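Local coordinates for putative uncharacterized protein (Thermotoga maritima, PDB 3CNL) that binds GTP as a circularly permuted GTPase and probably hydrolyses it during a late step of 50S ribosomal subunit assembly, at residues V42-R46 / K47-I51; S161-L164 / A165-L169; F185-A188 / F189-F192; S200-S203 / E204-D208; A227-L230 / F231-V235. All blocks are in the same frame, centred on the assembly; numbering follows the deposited sequence.

Contact 1 of 5, residues V42-R46 / K47-I51; sequences VDFSR and KETII
Phe44 and Lys47 close a type I beta turn, Lys47 N donating to Phe44 O at 3.2 Å (N-H...O 159°), and the chain then runs directly into strand 48-54. Just before the turn, Asp43 folds back in an Asx turn: its OD1 accepts from Ser45 N at 2.9 Å. Across the turn, Thr49 points its side chain back at Phe44, and its OG1 sits 3.3 Å from Phe44 CB, the two side chains crossing at about a right angle. With CG anti to the carbonyl carbon (chi1 -56°), the Phe44 ring is carried away from the strand, and Val42 O lies over the centre of one ring face, 4.2 Å above it. Lys47 bends at chi2 (-75°), which lays CG and CD along the Arg46 carbonyl group, CD lying 3.8 Å from Arg46 O, before the chain straightens. Lys47 NZ then hydrogen-bonds the carbonyl oxygens of Leu19 and Val22, which lie earlier in the chain. The turn forms a surface corner of the G domain: Phe44 and Lys47 both rest on Val25 of strand 24-30, the parallel neighbour of strand 48-54, while Val42 packs against helix 13-19.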
loop_
_atom_site.group_PDB
_atom_site.type_symbol
_atom_site.label_atom_id
_atom_site.label_comp_id
_atom_site.label_asym_id
_atom_site.label_seq_id
_atom_site.Cartn_x
_atom_site.Cartn_y
_atom_site.Cartn_z
ATOM N N VAL A 42 -6.110 10.150 10.156
ATOM C CA VAL A 42 -5.377 11.418 10.180
ATOM C C VAL A 42 -6.061 12.471 9.288
ATOM O O VAL A 42 -6.548 12.165 8.200
ATOM C CB VAL A 42 -3.839 11.219 9.900
ATOM C CG1 VAL A 42 -3.589 10.123 8.885
ATOM C CG2 VAL A 42 -3.151 12.513 9.485
ATOM N N ASP A 43 -6.122 13.700 9.790
ATOM C CA ASP A 43 -6.847 14.787 9.147
ATOM C C ASP A 43 -5.920 15.553 8.206
ATOM O O ASP A 43 -4.971 16.191 8.656
ATOM C CB ASP A 43 -7.419 15.725 10.225
ATOM C CG ASP A 43 -8.400 16.748 9.675
ATOM O OD1 ASP A 43 -8.568 16.853 8.447
ATOM O OD2 ASP A 43 -9.026 17.460 10.490
ATOM N N PHE A 44 -6.204 15.460 6.904
ATOM C CA PHE A 44 -5.468 16.176 5.852
ATOM C C PHE A 44 -6.325 17.269 5.219
ATOM O O PHE A 44 -5.985 17.765 4.138
ATOM C CB PHE A 44 -5.054 15.244 4.702
ATOM C CG PHE A 44 -4.240 14.054 5.105
ATOM C CD1 PHE A 44 -3.206 14.163 6.023
ATOM C CD2 PHE A 44 -4.491 12.819 4.519
ATOM C CE1 PHE A 44 -2.450 13.059 6.372
ATOM C CE2 PHE A 44 -3.736 11.710 4.854
ATOM C CZ PHE A 44 -2.717 11.829 5.788
ATOM N N SER A 45 -7.442 17.632 5.852
ATOM C CA SER A 45 -8.377 18.606 5.250
ATOM C C SER A 45 -7.855 20.061 5.173
ATOM O O SER A 45 -8.439 20.894 4.472
ATOM C CB SER A 45 -9.765 18.542 5.926
ATOM O OG SER A 45 -9.672 18.743 7.330
ATOM N N ARG A 46 -6.760 20.360 5.877
ATOM C CA ARG A 46 -6.142 21.699 5.830
ATOM C C ARG A 46 -4.954 21.776 4.844
ATOM O O ARG A 46 -4.331 22.832 4.676
ATOM C CB ARG A 46 -5.721 22.149 7.243
ATOM C CG ARG A 46 -6.908 22.542 8.149
ATOM C CD ARG A 46 -6.483 23.027 9.557
ATOM N NE ARG A 46 -5.320 23.928 9.556
ATOM C CZ ARG A 46 -5.320 25.184 9.098
ATOM N NH1 ARG A 46 -4.206 25.909 9.141
ATOM N NH2 ARG A 46 -6.424 25.719 8.591
ATOM N N LYS A 47 -4.649 20.647 4.201
ATOM C CA LYS A 47 -3.517 20.547 3.280
ATOM C C LYS A 47 -3.996 20.210 1.891
ATOM O O LYS A 47 -5.103 19.702 1.722
ATOM C CB LYS A 47 -2.528 19.465 3.745
ATOM C CG LYS A 47 -2.263 19.461 5.242
ATOM C CD LYS A 47 -1.362 20.602 5.689
ATOM C CE LYS A 47 -1.262 20.618 7.206
ATOM N NZ LYS A 47 -0.274 21.619 7.703
ATOM N N GLU A 48 -3.159 20.491 0.896
ATOM C CA GLU A 48 -3.404 20.030 -0.462
ATOM C C GLU A 48 -3.014 18.558 -0.525
ATOM O O GLU A 48 -1.844 18.212 -0.350
ATOM C CB GLU A 48 -2.606 20.870 -1.475
ATOM C CG GLU A 48 -2.778 20.460 -2.933
ATOM C CD GLU A 48 -4.191 20.656 -3.449
ATOM O OE1 GLU A 48 -4.906 21.520 -2.904
ATOM O OE2 GLU A 48 -4.594 19.944 -4.400
ATOM N N THR A 49 -3.992 17.695 -0.763
ATOM C CA THR A 49 -3.765 16.249 -0.723
ATOM C C THR A 49 -3.829 15.646 -2.128
ATOM O O THR A 49 -4.751 15.927 -2.892
ATOM C CB THR A 49 -4.777 15.544 0.197
ATOM O OG1 THR A 49 -4.650 16.055 1.530
ATOM C CG2 THR A 49 -4.574 14.017 0.210
ATOM N N ILE A 50 -2.814 14.848 -2.453
ATOM C CA ILE A 50 -2.781 14.063 -3.688
ATOM C C ILE A 50 -2.888 12.576 -3.313
ATOM O O ILE A 50 -2.094 12.077 -2.513
ATOM C CB ILE A 50 -1.469 14.312 -4.448
ATOM C CG1 ILE A 50 -1.244 15.825 -4.645
ATOM C CG2 ILE A 50 -1.442 13.548 -5.795
ATOM C CD1 ILE A 50 0.078 16.158 -5.298
ATOM N N ILE A 51 -3.872 11.878 -3.868
ATOM C CA ILE A 51 -3.966 10.419 -3.684
ATOM C C ILE A 51 -3.141 9.754 -4.774
ATOM O O ILE A 51 -3.420 9.930 -5.956
ATOM C CB ILE A 51 -5.419 9.917 -3.730
ATOM C CG1 ILE A 51 -6.208 10.503 -2.559
ATOM C CG2 ILE A 51 -5.466 8.342 -3.758
ATOM C CD1 ILE A 51 -7.731 10.378 -2.673
#

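Contact 2 of 5, residues S161-L164 / A165-L169; sequences SEDL and AAKLL
An N-capped first turn of helix 162-170 brings Ser161 and Asp163 together with the residues one turn on, in the helix that comes after strand 147-154 in the chain. Ser161 is the N-cap: its OG accepts from Leu164 N at 3.1 Å, and its carbonyl oxygen takes a weak bond from Ala165 N. Regular helical bonds follow from Ala166, Lys167 and Leu168 back to Glu162, Asp163 and Leu164. On one flank, Leu164 and Leu168 meet obliquely, Leu164 CG lying 4.1 Å from Leu168 CD1. On another, Asp163 and Lys167 make an i to i+4 salt bridge. Lys167, extended beyond CG, runs back over the Asp163 carbonyl, its CD lying 3.5 Å from Asp163 O before the ammonium reaches the carboxylate. The Asp163 carboxylate is shared, OD1 pairing with Arg187 of helix 182-196; two cationic partners and its place in the first helical turn would probably favour the ionised form. Carrying CG anti to the backbone N (chi1 -175°), Asp163 swings the carboxylate round toward the lysine, and OD2 receives Lys167 NZ on its syn lone pair at 2.7 Å.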
loop_
_atom_site.group_PDB
_atom_site.type_symbol
_atom_site.label_atom_id
_atom_site.label_comp_id
_atom_site.label_asym_id
_atom_site.label_seq_id
_atom_site.Cartn_x
_atom_site.Cartn_y
_atom_site.Cartn_z
ATOM N N SER A 161 -12.178 -4.578 11.528
ATOM C CA SER A 161 -12.813 -5.592 10.705
ATOM C C SER A 161 -11.840 -6.662 10.209
ATOM O O SER A 161 -10.635 -6.434 10.073
ATOM C CB SER A 161 -13.559 -4.944 9.543
ATOM O OG SER A 161 -12.665 -4.428 8.580
ATOM N N GLU A 162 -12.395 -7.838 9.945
ATOM C CA GLU A 162 -11.642 -8.962 9.424
ATOM C C GLU A 162 -11.233 -8.667 7.971
ATOM O O GLU A 162 -10.113 -8.974 7.548
ATOM C CB GLU A 162 -12.508 -10.213 9.561
ATOM C CG GLU A 162 -12.147 -11.387 8.711
ATOM C CD GLU A 162 -13.260 -12.421 8.713
ATOM O OE1 GLU A 162 -13.511 -13.012 9.793
ATOM O OE2 GLU A 162 -13.888 -12.624 7.639
ATOM N N ASP A 163 -12.146 -8.047 7.230
ATOM C CA ASP A 163 -11.901 -7.709 5.840
ATOM C C ASP A 163 -10.730 -6.705 5.682
ATOM O O ASP A 163 -9.870 -6.861 4.816
ATOM C CB ASP A 163 -13.177 -7.159 5.222
ATOM C CG ASP A 163 -13.026 -6.890 3.753
ATOM O OD1 ASP A 163 -12.905 -7.854 2.970
ATOM O OD2 ASP A 163 -13.034 -5.714 3.376
ATOM N N LEU A 164 -10.691 -5.689 6.540
ATOM C CA LEU A 164 -9.585 -4.711 6.509
ATOM C C LEU A 164 -8.229 -5.356 6.830
ATOM O O LEU A 164 -7.246 -5.127 6.131
ATOM C CB LEU A 164 -9.880 -3.519 7.434
ATOM C CG LEU A 164 -8.767 -2.463 7.537
ATOM C CD1 LEU A 164 -8.510 -1.787 6.195
ATOM C CD2 LEU A 164 -9.044 -1.428 8.660
ATOM N N ALA A 165 -8.183 -6.197 7.860
ATOM C CA ALA A 165 -6.955 -6.929 8.184
ATOM C C ALA A 165 -6.514 -7.824 7.017
ATOM O O ALA A 165 -5.333 -7.857 6.667
ATOM C CB ALA A 165 -7.144 -7.754 9.466
ATOM N N ALA A 166 -7.466 -8.532 6.410
ATOM C CA ALA A 166 -7.180 -9.443 5.314
ATOM C C ALA A 166 -6.555 -8.682 4.132
ATOM O O ALA A 166 -5.556 -9.112 3.585
ATOM C CB ALA A 166 -8.451 -10.139 4.883
ATOM N N LYS A 167 -7.125 -7.529 3.794
ATOM C CA LYS A 167 -6.647 -6.692 2.676
ATOM C C LYS A 167 -5.268 -6.070 2.939
ATOM O O LYS A 167 -4.387 -6.047 2.052
ATOM C CB LYS A 167 -7.704 -5.638 2.335
ATOM C CG LYS A 167 -8.846 -6.203 1.498
ATOM C CD LYS A 167 -10.097 -5.368 1.608
ATOM C CE LYS A 167 -11.137 -5.885 0.611
ATOM N NZ LYS A 167 -12.461 -5.221 0.818
ATOM N N LEU A 168 -5.073 -5.580 4.156
ATOM C CA LEU A 168 -3.747 -5.118 4.581
ATOM C C LEU A 168 -2.705 -6.234 4.609
ATOM O O LEU A 168 -1.525 -5.987 4.347
ATOM C CB LEU A 168 -3.808 -4.408 5.930
ATOM C CG LEU A 168 -4.581 -3.088 6.008
ATOM C CD1 LEU A 168 -4.684 -2.641 7.456
ATOM C CD2 LEU A 168 -3.847 -2.020 5.163
ATOM N N LEU A 169 -3.114 -7.449 4.951
ATOM C CA LEU A 169 -2.223 -8.600 4.800
ATOM C C LEU A 169 -1.805 -8.835 3.351
ATOM O O LEU A 169 -0.631 -9.106 3.047
ATOM C CB LEU A 169 -2.902 -9.873 5.359
ATOM C CG LEU A 169 -2.180 -11.209 5.212
ATOM C CD1 LEU A 169 -0.903 -11.182 6.019
ATOM C CD2 LEU A 169 -3.100 -12.337 5.723
#

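Contact 3 of 5, residues F185-A188 / F189-F192; sequences FERA and FEIF
Arg187 folds over Ile191 on the tightly packed flank of this helical turn, while Glu190 approaches from the exposed flank. Bends at chi2 and chi3 turn the guanidinium so that Ile191 CG1 lies under one face, 3.3 Å from NH2 and offset toward the rim; Ile191 CD1 also touches Arg187 CD at 3.6 Å. Glu190, extended beyond CG, grips the guanidinium edge instead: NH1 donates to Glu190 OE2 at 2.7 Å, nearly straight (169°), and NE adds a weak bond to the same oxygen. That oxygen lies in the guanidinium plane but is met from above its own carboxylate, the two planes standing 78° apart. NH2 pairs with Asp163 of helix 162-170, so the arginine bridges two carboxylates. Phe185, Ala188, Phe189 and Phe192 turn toward the other helices, with Ala188 against Phe232. The pattern is that of an amphipathic helix in a helical bundle, an i to i+3 salt bridge on its exposed side.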
loop_
_atom_site.group_PDB
_atom_site.type_symbol
_atom_site.label_atom_id
_atom_site.label_comp_id
_atom_site.label_asym_id
_atom_site.label_seq_id
_atom_site.Cartn_x
_atom_site.Cartn_y
_atom_site.Cartn_z
ATOM N N PHE A 185 -6.807 -15.027 7.833
ATOM C CA PHE A 185 -6.127 -15.757 6.758
ATOM C C PHE A 185 -7.093 -16.320 5.746
ATOM O O PHE A 185 -6.861 -16.214 4.552
ATOM C CB PHE A 185 -5.237 -16.896 7.274
ATOM C CG PHE A 185 -4.094 -16.445 8.127
ATOM C CD1 PHE A 185 -3.180 -15.503 7.657
ATOM C CD2 PHE A 185 -3.916 -16.982 9.404
ATOM C CE1 PHE A 185 -2.115 -15.093 8.447
ATOM C CE2 PHE A 185 -2.836 -16.592 10.215
ATOM C CZ PHE A 185 -1.944 -15.631 9.736
ATOM N N GLU A 186 -8.171 -16.933 6.222
ATOM C CA GLU A 186 -9.209 -17.452 5.335
ATOM C C GLU A 186 -9.854 -16.366 4.456
ATOM O O GLU A 186 -10.022 -16.572 3.239
ATOM C CB GLU A 186 -10.245 -18.227 6.139
ATOM C CG GLU A 186 -9.638 -19.469 6.783
ATOM C CD GLU A 186 -10.565 -20.191 7.737
ATOM O OE1 GLU A 186 -10.326 -21.391 7.963
ATOM O OE2 GLU A 186 -11.501 -19.578 8.297
ATOM N N ARG A 187 -10.196 -15.222 5.057
ATOM C CA ARG A 187 -10.741 -14.057 4.335
ATOM C C ARG A 187 -9.789 -13.594 3.232
ATOM O O ARG A 187 -10.190 -13.354 2.100
ATOM C CB ARG A 187 -10.904 -12.883 5.309
ATOM C CG ARG A 187 -12.148 -12.010 5.171
ATOM C CD ARG A 187 -12.300 -11.134 3.958
ATOM N NE ARG A 187 -13.221 -11.744 3.006
ATOM C CZ ARG A 187 -13.811 -11.152 1.969
ATOM N NH1 ARG A 187 -14.579 -11.882 1.175
ATOM N NH2 ARG A 187 -13.650 -9.861 1.702
ATOM N N ALA A 188 -8.534 -13.410 3.596
ATOM C CA ALA A 188 -7.499 -13.002 2.634
ATOM C C ALA A 188 -7.390 -13.996 1.489
ATOM O O ALA A 188 -7.286 -13.595 0.333
ATOM C CB ALA A 188 -6.149 -12.869 3.333
ATOM N N PHE A 189 -7.376 -15.287 1.803
ATOM C CA PHE A 189 -7.338 -16.305 0.742
ATOM C C PHE A 189 -8.602 -16.221 -0.138
ATOM O O PHE A 189 -8.508 -16.254 -1.356
ATOM C CB PHE A 189 -7.144 -17.734 1.311
ATOM C CG PHE A 189 -7.087 -18.789 0.248
ATOM C CD1 PHE A 189 -6.004 -18.849 -0.627
ATOM C CD2 PHE A 189 -8.128 -19.693 0.086
ATOM C CE1 PHE A 189 -5.960 -19.817 -1.649
ATOM C CE2 PHE A 189 -8.091 -20.658 -0.924
ATOM C CZ PHE A 189 -7.007 -20.721 -1.781
ATOM N N GLU A 190 -9.768 -16.070 0.484
ATOM C CA GLU A 190 -11.030 -15.911 -0.258
ATOM C C GLU A 190 -10.959 -14.742 -1.261
ATOM O O GLU A 190 -11.331 -14.876 -2.431
ATOM C CB GLU A 190 -12.189 -15.711 0.729
ATOM C CG GLU A 190 -13.559 -15.558 0.096
ATOM C CD GLU A 190 -14.655 -15.495 1.147
ATOM O OE1 GLU A 190 -15.448 -16.456 1.229
ATOM O OE2 GLU A 190 -14.707 -14.514 1.921
ATOM N N ILE A 191 -10.463 -13.605 -0.797
ATOM C CA ILE A 191 -10.300 -12.422 -1.647
ATOM C C ILE A 191 -9.342 -12.719 -2.782
ATOM O O ILE A 191 -9.648 -12.434 -3.949
ATOM C CB ILE A 191 -9.820 -11.182 -0.843
ATOM C CG1 ILE A 191 -10.863 -10.773 0.191
ATOM C CG2 ILE A 191 -9.503 -9.983 -1.792
ATOM C CD1 ILE A 191 -10.288 -9.876 1.278
ATOM N N PHE A 192 -8.203 -13.332 -2.447
ATOM C CA PHE A 192 -7.252 -13.749 -3.456
ATOM C C PHE A 192 -7.897 -14.705 -4.476
ATOM O O PHE A 192 -7.850 -14.469 -5.695
ATOM C CB PHE A 192 -6.015 -14.397 -2.812
ATOM C CG PHE A 192 -5.044 -14.920 -3.814
ATOM C CD1 PHE A 192 -4.207 -14.045 -4.495
ATOM C CD2 PHE A 192 -5.001 -16.287 -4.127
ATOM C CE1 PHE A 192 -3.322 -14.516 -5.448
ATOM C CE2 PHE A 192 -4.115 -16.770 -5.086
ATOM C CZ PHE A 192 -3.277 -15.889 -5.743
#

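Contact 4 of 5, residues S200-S203 / E204-D208; sequences SSFS and EFFED
The aromatic contact is between Phe202 and Phe206, one helical turn apart, their rings oblique with centroids 4.9 Å apart and planes at 50°. Phe206 brings CD2 over one face of the Phe202 ring, offset toward the rim, while its CE2 lies 3.5 Å from Phe202 CE1. The same CD2 edge is 3.2 Å from Phe202 O, near the plane of the Phe206 ring. Phe202 holds CG anti to its N (chi1 173°) and Phe206 holds it anti to the carbonyl carbon (chi1 -71°), which tips the two rings into one another. Phe205 CD2 lies over the centre of the Phe206 ring. Polar contacts begin helix 202-212: Ser201 is its N-cap, OG accepting from Glu204 N at 3.1 Å, with Glu204 CG folded to 3.4 Å from that hydroxyl oxygen. Helical bonds from Phe205, Phe206 and Glu207 to Ser201, Phe202 and Ser203 complete the turn. An alanine at Phe202 would remove the face on which Phe206 rests and would probably leave that ring freer to turn and a gap beside Leu228. Ser200 OG lies 3.7 Å from Phe205 CB and also touches Phe189. The aromatic side faces helices 182-196 and 224-236: Phe205 and Phe206 both meet Phe231 edge-to-face, Phe206 meets Phe189 in the same way, and the Phe205 ring also packs against that of Phe189.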
loop_
_atom_site.group_PDB
_atom_site.type_symbol
_atom_site.label_atom_id
_atom_site.label_comp_id
_atom_site.label_asym_id
_atom_site.label_seq_id
_atom_site.Cartn_x
_atom_site.Cartn_y
_atom_site.Cartn_z
ATOM N N SER A 200 -10.752 -23.488 -4.511
ATOM C CA SER A 200 -10.110 -24.614 -3.819
ATOM C C SER A 200 -10.329 -24.325 -2.331
ATOM O O SER A 200 -10.515 -23.170 -1.971
ATOM C CB SER A 200 -8.611 -24.693 -4.137
ATOM O OG SER A 200 -7.894 -23.630 -3.503
ATOM N N SER A 201 -10.305 -25.333 -1.463
ATOM C CA SER A 201 -10.418 -25.018 -0.037
ATOM C C SER A 201 -9.106 -24.399 0.485
ATOM O O SER A 201 -8.024 -24.658 -0.040
ATOM C CB SER A 201 -10.858 -26.223 0.798
ATOM O OG SER A 201 -9.754 -26.924 1.337
ATOM N N PHE A 202 -9.237 -23.551 1.493
ATOM C CA PHE A 202 -8.112 -22.935 2.188
ATOM C C PHE A 202 -7.103 -23.987 2.655
ATOM O O PHE A 202 -5.903 -23.896 2.365
ATOM C CB PHE A 202 -8.662 -22.124 3.379
ATOM C CG PHE A 202 -7.608 -21.569 4.281
ATOM C CD1 PHE A 202 -7.041 -20.329 4.019
ATOM C CD2 PHE A 202 -7.174 -22.289 5.397
ATOM C CE1 PHE A 202 -6.062 -19.805 4.855
ATOM C CE2 PHE A 202 -6.182 -21.786 6.229
ATOM C CZ PHE A 202 -5.626 -20.531 5.965
ATOM N N SER A 203 -7.603 -24.983 3.375
ATOM C CA SER A 203 -6.781 -26.056 3.920
ATOM C C SER A 203 -6.006 -26.818 2.854
ATOM O O SER A 203 -4.803 -27.055 3.017
ATOM C CB SER A 203 -7.644 -27.010 4.763
ATOM O OG SER A 203 -8.001 -26.347 5.969
ATOM N N GLU A 204 -6.672 -27.175 1.757
ATOM C CA GLU A 204 -6.015 -27.884 0.665
ATOM C C GLU A 204 -4.978 -27.028 -0.052
ATOM O O GLU A 204 -3.914 -27.527 -0.436
ATOM C CB GLU A 204 -7.034 -28.339 -0.366
ATOM C CG GLU A 204 -7.927 -29.517 0.051
ATOM C CD GLU A 204 -9.014 -29.803 -0.975
ATOM O OE1 GLU A 204 -8.778 -29.579 -2.181
ATOM O OE2 GLU A 204 -10.120 -30.248 -0.579
ATOM N N PHE A 205 -5.308 -25.752 -0.279
ATOM C CA PHE A 205 -4.393 -24.859 -0.976
ATOM C C PHE A 205 -3.063 -24.725 -0.232
ATOM O O PHE A 205 -1.992 -24.828 -0.843
ATOM C CB PHE A 205 -5.019 -23.470 -1.202
ATOM C CG PHE A 205 -4.121 -22.537 -1.956
ATOM C CD1 PHE A 205 -4.157 -22.496 -3.346
ATOM C CD2 PHE A 205 -3.193 -21.732 -1.280
ATOM C CE1 PHE A 205 -3.294 -21.631 -4.052
ATOM C CE2 PHE A 205 -2.335 -20.891 -1.973
ATOM C CZ PHE A 205 -2.390 -20.837 -3.370
ATOM N N PHE A 206 -3.128 -24.515 1.073
ATOM C CA PHE A 206 -1.920 -24.281 1.876
ATOM C C PHE A 206 -1.125 -25.513 2.268
ATOM O O PHE A 206 0.072 -25.421 2.522
ATOM C CB PHE A 206 -2.240 -23.389 3.067
ATOM C CG PHE A 206 -2.506 -21.973 2.647
ATOM C CD1 PHE A 206 -1.442 -21.147 2.288
ATOM C CD2 PHE A 206 -3.812 -21.511 2.500
ATOM C CE1 PHE A 206 -1.668 -19.855 1.839
ATOM C CE2 PHE A 206 -4.055 -20.202 2.055
ATOM C CZ PHE A 206 -2.984 -19.379 1.735
ATOM N N GLU A 207 -1.776 -26.672 2.294
ATOM C CA GLU A 207 -1.025 -27.924 2.422
ATOM C C GLU A 207 -0.238 -28.139 1.124
ATOM O O GLU A 207 0.963 -28.412 1.150
ATOM C CB GLU A 207 -1.970 -29.095 2.742
ATOM C CG GLU A 207 -1.327 -30.227 3.553
ATOM C CD GLU A 207 -1.068 -31.454 2.717
ATOM O OE1 GLU A 207 -0.516 -32.457 3.241
ATOM O OE2 GLU A 207 -1.432 -31.416 1.520
ATOM N N ASP A 208 -0.896 -27.969 -0.014
ATOM C CA ASP A 208 -0.215 -28.084 -1.302
ATOM C C ASP A 208 0.937 -27.074 -1.517
ATOM O O ASP A 208 1.998 -27.446 -2.020
ATOM C CB ASP A 208 -1.208 -27.980 -2.441
ATOM C CG ASP A 208 -0.530 -27.936 -3.779
ATOM O OD1 ASP A 208 0.146 -28.919 -4.126
ATOM O OD2 ASP A 208 -0.659 -26.914 -4.485
#

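Contact 5 of 5, residues A227-L230 / F231-V235; sequences ALML and FFTEV
With CG anti to the carbonyl carbon in both Leu228 (chi1 -67°) and Phe232 (chi1 -69°), the two side chains lie alongside each other and point the same way, Leu228 CD2 reaching Phe232 CE2 at 3.8 Å. The ring also presses on the backbone, its CD2 3.1 Å from Leu228 O. Phe231 CD2 is placed over the centre of one Phe232 face, and Val235 CG2 in turn lies over a face of Phe231, offset toward the rim. Replacing Phe232 by alanine is likely to open a gap between Leu228, Phe231 CD2 and the facing Ala188 of helix 182-196. On an adjacent flank the contact is polar. Thr233 OG1 donates to Met229 O at 2.7 Å while Thr233 N bonds the same oxygen at 3.1 Å, the two donors coming from opposite faces of the carbonyl plane; the hydroxyl proton is thus spent on a carbonyl of its own helix, which accepts two bonds. Further round, Leu230 CD1 touches Glu234 OE1 at 3.9 Å, and the carboxylate pairs with Arg213. Leu228, Phe231 and Phe232 form the inward side of helix 224-236, which packs against helices 162-170, 182-196 and 202-212 as in an all-helical bundle.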
loop_
_atom_site.group_PDB
_atom_site.type_symbol
_atom_site.label_atom_id
_atom_site.label_comp_id
_atom_site.label_asym_id
_atom_site.label_seq_id
_atom_site.Cartn_x
_atom_site.Cartn_y
_atom_site.Cartn_z
ATOM N N ALA A 227 3.917 -21.536 5.161
ATOM C CA ALA A 227 3.285 -21.407 3.853
ATOM C C ALA A 227 2.488 -20.105 3.768
ATOM O O ALA A 227 2.567 -19.391 2.772
ATOM C CB ALA A 227 2.377 -22.610 3.555
ATOM N N LEU A 228 1.725 -19.815 4.818
ATOM C CA LEU A 228 0.951 -18.572 4.888
ATOM C C LEU A 228 1.843 -17.340 4.813
ATOM O O LEU A 228 1.591 -16.444 4.020
ATOM C CB LEU A 228 0.087 -18.514 6.151
ATOM C CG LEU A 228 -1.075 -19.501 6.290
ATOM C CD1 LEU A 228 -1.451 -19.686 7.756
ATOM C CD2 LEU A 228 -2.284 -19.069 5.467
ATOM N N MET A 229 2.863 -17.279 5.659
ATOM C CA MET A 229 3.824 -16.170 5.629
ATOM C C MET A 229 4.405 -15.954 4.235
ATOM O O MET A 229 4.385 -14.844 3.710
ATOM C CB MET A 229 4.958 -16.438 6.632
ATOM C CG MET A 229 6.210 -15.581 6.444
ATOM S SD MET A 229 5.951 -13.895 7.035
ATOM C CE MET A 229 7.639 -13.319 7.295
ATOM N N LEU A 230 4.923 -17.024 3.639
ATOM C CA LEU A 230 5.547 -16.960 2.322
ATOM C C LEU A 230 4.539 -16.657 1.224
ATOM O O LEU A 230 4.828 -15.879 0.313
ATOM C CB LEU A 230 6.268 -18.274 2.039
ATOM C CG LEU A 230 6.977 -18.579 0.712
ATOM C CD1 LEU A 230 7.997 -17.524 0.297
ATOM C CD2 LEU A 230 7.652 -19.955 0.843
ATOM N N PHE A 231 3.363 -17.283 1.292
ATOM C CA PHE A 231 2.347 -17.048 0.257
ATOM C C PHE A 231 1.975 -15.568 0.204
ATOM O O PHE A 231 2.014 -14.942 -0.867
ATOM C CB PHE A 231 1.095 -17.927 0.461
ATOM C CG PHE A 231 -0.026 -17.592 -0.482
ATOM C CD1 PHE A 231 0.065 -17.905 -1.827
ATOM C CD2 PHE A 231 -1.143 -16.908 -0.033
ATOM C CE1 PHE A 231 -0.954 -17.550 -2.705
ATOM C CE2 PHE A 231 -2.188 -16.570 -0.919
ATOM C CZ PHE A 231 -2.085 -16.888 -2.231
ATOM N N PHE A 232 1.639 -15.009 1.360
ATOM C CA PHE A 232 1.165 -13.625 1.418
ATOM C C PHE A 232 2.259 -12.612 1.157
ATOM O O PHE A 232 1.994 -11.527 0.640
ATOM C CB PHE A 232 0.382 -13.335 2.718
ATOM C CG PHE A 232 -0.934 -14.043 2.771
ATOM C CD1 PHE A 232 -1.936 -13.735 1.865
ATOM C CD2 PHE A 232 -1.171 -15.060 3.707
ATOM C CE1 PHE A 232 -3.159 -14.433 1.879
ATOM C CE2 PHE A 232 -2.384 -15.747 3.727
ATOM C CZ PHE A 232 -3.376 -15.433 2.821
ATOM N N THR A 233 3.493 -12.996 1.447
ATOM C CA THR A 233 4.659 -12.187 1.088
ATOM C C THR A 233 4.764 -12.164 -0.418
ATOM O O THR A 233 4.922 -11.103 -1.011
ATOM C CB THR A 233 5.939 -12.761 1.711
ATOM O OG1 THR A 233 5.835 -12.617 3.130
ATOM C CG2 THR A 233 7.186 -12.016 1.214
ATOM N N GLU A 234 4.640 -13.329 -1.046
ATOM C CA GLU A 234 4.596 -13.402 -2.492
ATOM C C GLU A 234 3.424 -12.643 -3.144
ATOM O O GLU A 234 3.613 -11.953 -4.149
ATOM C CB GLU A 234 4.608 -14.865 -2.945
ATOM C CG GLU A 234 5.994 -15.496 -2.809
ATOM C CD GLU A 234 6.085 -16.863 -3.427
ATOM O OE1 GLU A 234 7.215 -17.382 -3.522
ATOM O OE2 GLU A 234 5.039 -17.427 -3.809
ATOM N N VAL A 235 2.225 -12.768 -2.592
ATOM C CA VAL A 235 1.068 -11.992 -3.094
ATOM C C VAL A 235 1.338 -10.473 -3.047
ATOM O O VAL A 235 1.065 -9.744 -4.018
ATOM C CB VAL A 235 -0.241 -12.318 -2.324
ATOM C CG1 VAL A 235 -1.337 -11.350 -2.711
ATOM C CG2 VAL A 235 -0.695 -13.751 -2.628
#

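How the contacts relate
Contacts 2 to 5 are successive helices of one packed group, whereas contact 1 stands apart at the start of strand 48-54, its centre about 24 Å from that of contact 2 and 42 Å from that of contact 4. Contacts 2 and 3 are joined by the salt bridge Asp163 OD1 to Arg187 NH2 (2.5 Å). Contacts 3, 4 and 5 share an aromatic core in which Phe189 CE1 approaches Phe205 CG at 3.3 Å and Phe206 CE1 approaches Phe231 CD2 at 3.5 Å. The bound GTP analogue lies about 9 Å from the Thr233 side chain, 11 Å from that of Leu168 and 13 Å from that of Phe44; contacts 3 and 4 lie away from the nucleotide site.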